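Local coordinates for ribosome inactivating type 1 protein (Iris hollandica, PDB 3MVG), which belongs to the type 1 ribosome-inactivating proteins of plants, which consist of a single chain, at residues A[191-204]-A[215-227]. Sequence-based numbering, arbitrary orientation.
Sequences RVGIIDLQTNWQTL and RFLQPVKLQVSVQ. Unlike the reference sequence in segment 191-204: Arg-191 (reference Ser).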
# COMPACT_ATOMS: atom_id res chain seq x y z
N ARG A 191 2.47 14.34 -5.13
CA ARG A 191 2.42 15.45 -4.20
C ARG A 191 3.85 15.87 -3.82
O ARG A 191 4.82 15.17 -4.13
CB ARG A 191 1.62 15.02 -2.96
CG ARG A 191 2.27 13.89 -2.19
CD ARG A 191 1.41 13.29 -1.09
NE ARG A 191 0.61 12.16 -1.55
CZ ARG A 191 -0.67 12.23 -1.90
NH1 ARG A 191 -1.32 13.39 -1.85
NH2 ARG A 191 -1.30 11.15 -2.32
N VAL A 192 3.98 17.02 -3.17
CA VAL A 192 5.25 17.46 -2.58
C VAL A 192 5.83 16.36 -1.68
O VAL A 192 7.05 16.17 -1.60
CB VAL A 192 5.04 18.80 -1.80
CG1 VAL A 192 6.20 19.09 -0.85
CG2 VAL A 192 4.84 19.95 -2.79
N GLY A 193 4.94 15.62 -1.02
CA GLY A 193 5.31 14.49 -0.18
C GLY A 193 5.98 13.37 -0.95
O GLY A 193 7.01 12.86 -0.53
N ILE A 194 5.39 12.99 -2.08
CA ILE A 194 5.94 11.91 -2.90
C ILE A 194 7.28 12.32 -3.47
O ILE A 194 8.23 11.53 -3.50
CB ILE A 194 4.99 11.55 -4.05
CG1 ILE A 194 3.79 10.75 -3.53
CG2 ILE A 194 5.73 10.75 -5.12
CD1 ILE A 194 2.84 10.31 -4.62
N ILE A 195 7.37 13.56 -3.93
CA ILE A 195 8.60 14.07 -4.50
C ILE A 195 9.75 14.11 -3.48
O ILE A 195 10.89 13.77 -3.81
CB ILE A 195 8.38 15.45 -5.14
CG1 ILE A 195 7.49 15.31 -6.37
CG2 ILE A 195 9.70 16.09 -5.53
CD1 ILE A 195 7.48 16.53 -7.24
N ASP A 196 9.44 14.50 -2.25
CA ASP A 196 10.45 14.56 -1.19
C ASP A 196 10.88 13.16 -0.77
O ASP A 196 12.05 12.94 -0.44
CB ASP A 196 9.95 15.35 0.01
CG ASP A 196 11.09 15.94 0.81
OD1 ASP A 196 10.97 15.98 2.05
OD2 ASP A 196 12.10 16.36 0.20
N LEU A 197 9.96 12.21 -0.83
CA LEU A 197 10.30 10.83 -0.57
C LEU A 197 11.32 10.34 -1.60
O LEU A 197 12.38 9.80 -1.25
CB LEU A 197 9.02 10.00 -0.59
CG LEU A 197 9.13 8.58 -0.08
CD1 LEU A 197 9.57 8.54 1.38
CD2 LEU A 197 7.78 7.90 -0.27
N GLN A 198 11.03 10.58 -2.88
CA GLN A 198 11.94 10.21 -3.97
C GLN A 198 13.33 10.81 -3.76
O GLN A 198 14.34 10.12 -3.93
CB GLN A 198 11.39 10.66 -5.32
CG GLN A 198 10.09 9.98 -5.73
CD GLN A 198 9.46 10.63 -6.95
OE1 GLN A 198 9.95 11.63 -7.46
NE2 GLN A 198 8.37 10.05 -7.43
N THR A 199 13.37 12.09 -3.40
CA THR A 199 14.63 12.83 -3.18
C THR A 199 15.47 12.23 -2.05
O THR A 199 16.70 12.33 -2.06
CB THR A 199 14.32 14.32 -2.85
OG1 THR A 199 13.52 14.88 -3.90
CG2 THR A 199 15.58 15.15 -2.66
N ASN A 200 14.81 11.59 -1.09
CA ASN A 200 15.46 11.10 0.12
C ASN A 200 15.79 9.62 0.13
O ASN A 200 16.13 9.07 1.18
CB ASN A 200 14.65 11.50 1.35
CG ASN A 200 14.92 12.92 1.77
OD1 ASN A 200 15.94 13.20 2.41
ND2 ASN A 200 14.05 13.83 1.37
N TRP A 201 15.73 8.97 -1.03
CA TRP A 201 15.98 7.54 -1.09
C TRP A 201 17.37 7.14 -0.62
O TRP A 201 17.51 6.23 0.20
CB TRP A 201 15.72 6.99 -2.48
CG TRP A 201 15.91 5.51 -2.58
CD1 TRP A 201 15.22 4.54 -1.89
CD2 TRP A 201 16.86 4.82 -3.39
NE1 TRP A 201 15.68 3.29 -2.25
CE2 TRP A 201 16.69 3.44 -3.17
CE3 TRP A 201 17.83 5.25 -4.31
CZ2 TRP A 201 17.45 2.48 -3.83
CZ3 TRP A 201 18.58 4.30 -4.96
CH2 TRP A 201 18.39 2.93 -4.72
N GLN A 202 18.40 7.83 -1.12
CA GLN A 202 19.76 7.53 -0.68
C GLN A 202 19.93 7.79 0.82
O GLN A 202 20.48 6.95 1.54
CB GLN A 202 20.81 8.29 -1.50
CG GLN A 202 22.21 8.18 -0.88
CD GLN A 202 23.34 8.62 -1.78
OE1 GLN A 202 24.49 8.70 -1.34
NE2 GLN A 202 23.04 8.86 -3.05
N THR A 203 19.42 8.92 1.29
CA THR A 203 19.54 9.29 2.70
C THR A 203 18.89 8.24 3.59
O THR A 203 19.49 7.79 4.57
CB THR A 203 18.96 10.69 2.95
OG1 THR A 203 19.75 11.65 2.24
CG2 THR A 203 18.97 11.04 4.43
N LEU A 204 17.66 7.84 3.26
CA LEU A 204 16.97 6.83 4.03
C LEU A 204 17.71 5.49 3.97
O LEU A 204 17.84 4.80 4.98
CB LEU A 204 15.52 6.68 3.55
CG LEU A 204 14.56 7.83 3.89
CD1 LEU A 204 13.31 7.79 3.02
CD2 LEU A 204 14.19 7.85 5.38
N ARG A 215 17.76 2.51 15.54
CA ARG A 215 17.61 3.96 15.62
C ARG A 215 18.56 4.68 14.67
O ARG A 215 19.75 4.37 14.61
CB ARG A 215 17.84 4.47 17.06
CG ARG A 215 16.87 3.92 18.11
CD ARG A 215 15.45 4.47 17.96
NE ARG A 215 15.40 5.93 18.10
CZ ARG A 215 14.32 6.67 17.86
NH1 ARG A 215 13.18 6.11 17.46
NH2 ARG A 215 14.38 7.99 18.02
N PHE A 216 18.03 5.64 13.92
CA PHE A 216 18.84 6.41 12.98
C PHE A 216 19.85 7.29 13.71
O PHE A 216 19.52 7.94 14.70
CB PHE A 216 17.95 7.34 12.15
CG PHE A 216 17.21 6.67 11.02
CD1 PHE A 216 17.22 5.29 10.83
CD2 PHE A 216 16.46 7.46 10.14
CE1 PHE A 216 16.51 4.71 9.77
CE2 PHE A 216 15.75 6.89 9.09
CZ PHE A 216 15.78 5.52 8.90
N LEU A 217 21.08 7.32 13.20
CA LEU A 217 22.07 8.28 13.69
C LEU A 217 21.65 9.71 13.37
O LEU A 217 21.87 10.63 14.17
CB LEU A 217 23.45 7.99 13.09
CG LEU A 217 24.06 6.59 13.25
CD1 LEU A 217 25.42 6.55 12.57
CD2 LEU A 217 24.17 6.16 14.72
N GLN A 218 21.04 9.90 12.20
CA GLN A 218 20.57 11.21 11.76
C GLN A 218 19.12 11.09 11.29
O GLN A 218 18.85 10.64 10.17
CB GLN A 218 21.45 11.76 10.64
CG GLN A 218 22.88 12.10 11.06
CD GLN A 218 22.96 13.18 12.13
OE1 GLN A 218 22.16 14.12 12.15
NE2 GLN A 218 23.94 13.05 13.02
N PRO A 219 18.16 11.48 12.16
CA PRO A 219 16.75 11.47 11.76
C PRO A 219 16.50 12.26 10.48
O PRO A 219 17.14 13.28 10.22
CB PRO A 219 16.06 12.10 12.97
CG PRO A 219 16.90 11.67 14.13
CD PRO A 219 18.32 11.73 13.61
N VAL A 220 15.56 11.76 9.67
CA VAL A 220 15.31 12.29 8.34
C VAL A 220 13.97 13.02 8.31
O VAL A 220 12.91 12.41 8.48
CB VAL A 220 15.31 11.14 7.28
CG1 VAL A 220 15.08 11.70 5.88
CG2 VAL A 220 16.62 10.36 7.33
N LYS A 221 14.02 14.33 8.09
CA LYS A 221 12.79 15.10 7.95
C LYS A 221 12.26 14.98 6.52
O LYS A 221 13.00 15.12 5.55
CB LYS A 221 13.04 16.57 8.29
CG LYS A 221 11.77 17.42 8.26
CD LYS A 221 12.07 18.90 8.50
CE LYS A 221 12.85 19.53 7.35
NZ LYS A 221 12.00 19.87 6.18
N LEU A 222 10.96 14.71 6.42
CA LEU A 222 10.28 14.59 5.13
C LEU A 222 9.08 15.52 5.06
O LEU A 222 8.31 15.63 6.02
CB LEU A 222 9.79 13.16 4.90
CG LEU A 222 10.82 12.04 4.77
CD1 LEU A 222 10.10 10.70 4.67
CD2 LEU A 222 11.72 12.24 3.56
N GLN A 223 8.91 16.17 3.92
CA GLN A 223 7.68 16.91 3.65
C GLN A 223 6.54 15.93 3.41
O GLN A 223 6.71 14.94 2.71
CB GLN A 223 7.83 17.78 2.41
CG GLN A 223 8.96 18.78 2.48
CD GLN A 223 8.73 19.89 3.50
OE1 GLN A 223 7.60 20.34 3.73
NE2 GLN A 223 9.81 20.33 4.12
N VAL A 224 5.39 16.21 4.01
CA VAL A 224 4.16 15.51 3.61
C VAL A 224 3.28 16.44 2.78
O VAL A 224 2.35 16.00 2.12
CB VAL A 224 3.40 14.90 4.81
CG1 VAL A 224 4.24 13.82 5.48
CG2 VAL A 224 2.98 15.96 5.81
N SER A 225 3.60 17.74 2.83
CA SER A 225 2.94 18.79 2.06
C SER A 225 3.89 19.97 2.03
O SER A 225 5.00 19.88 2.56
CB SER A 225 1.62 19.19 2.73
OG SER A 225 1.87 19.73 4.02
N VAL A 226 3.48 21.08 1.42
CA VAL A 226 4.31 22.29 1.43
C VAL A 226 4.58 22.75 2.87
O VAL A 226 5.71 23.10 3.21
CB VAL A 226 3.68 23.43 0.59
CG1 VAL A 226 4.55 24.69 0.62
CG2 VAL A 226 3.46 22.99 -0.85
N GLN A 227 3.54 22.71 3.70
CA GLN A 227 3.58 23.32 5.03
C GLN A 227 3.82 22.33 6.18
O GLN A 227 4.16 22.74 7.29
CB GLN A 227 2.27 24.08 5.31
CG GLN A 227 1.90 25.16 4.29
CD GLN A 227 2.77 26.40 4.36
OE1 GLN A 227 3.47 26.64 5.35
NE2 GLN A 227 2.73 27.20 3.30
O HOH W 1 7.59 12.48 2.08
O HOH W 2 1.96 16.65 -0.35
O HOH W 3 13.02 16.87 3.43
O HOH W 4 15.69 15.01 4.57
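Gly-193 brings helix 192-199 right against the backbone of strand 219-223: its CA lies 3.2 Å from Gln-223 O in a CH···O contact. Waters fill in around it, one joining Gly-193 O to Gln-223 O, a second Gly-193 N to Val-224 O. One turn on, Asp-196 receives the backbone N-H of Gln-223 on OD1, N to OD1 2.8 Å and nearly straight. With CG anti to the backbone N (chi1 -155°) the carboxylate reaches the strand, and the N-H meets OD1 on its anti side, 19° out of the carboxylate plane. Asn-200 then gives its ND2 to Asp-196 O at 2.8 Å, which pins the amide while CD2 of Leu-222 packs against its CB, CG and ND2. The other Leu-222 branch, CD1, meets CD1 of Leu-197, whose side chain also packs on Phe-165 and Ile-168. Here the C-terminal two-stranded antiparallel sheet, 215-223 with 229-234, lies against the helical part of the ribosome-inactivating protein fold; the N-to-C directions of 192-199 and 219-223 are 147° apart. Further along, CD2 of Leu-204 touches Val-220 and the Phe-216 ring edge, near the ring plane. The looser, wetter side lies by exposed Lys-221, where one water sits between Asp-196 OD1 and Lys-221 O, another between Asn-200 OD1 and Lys-221 O.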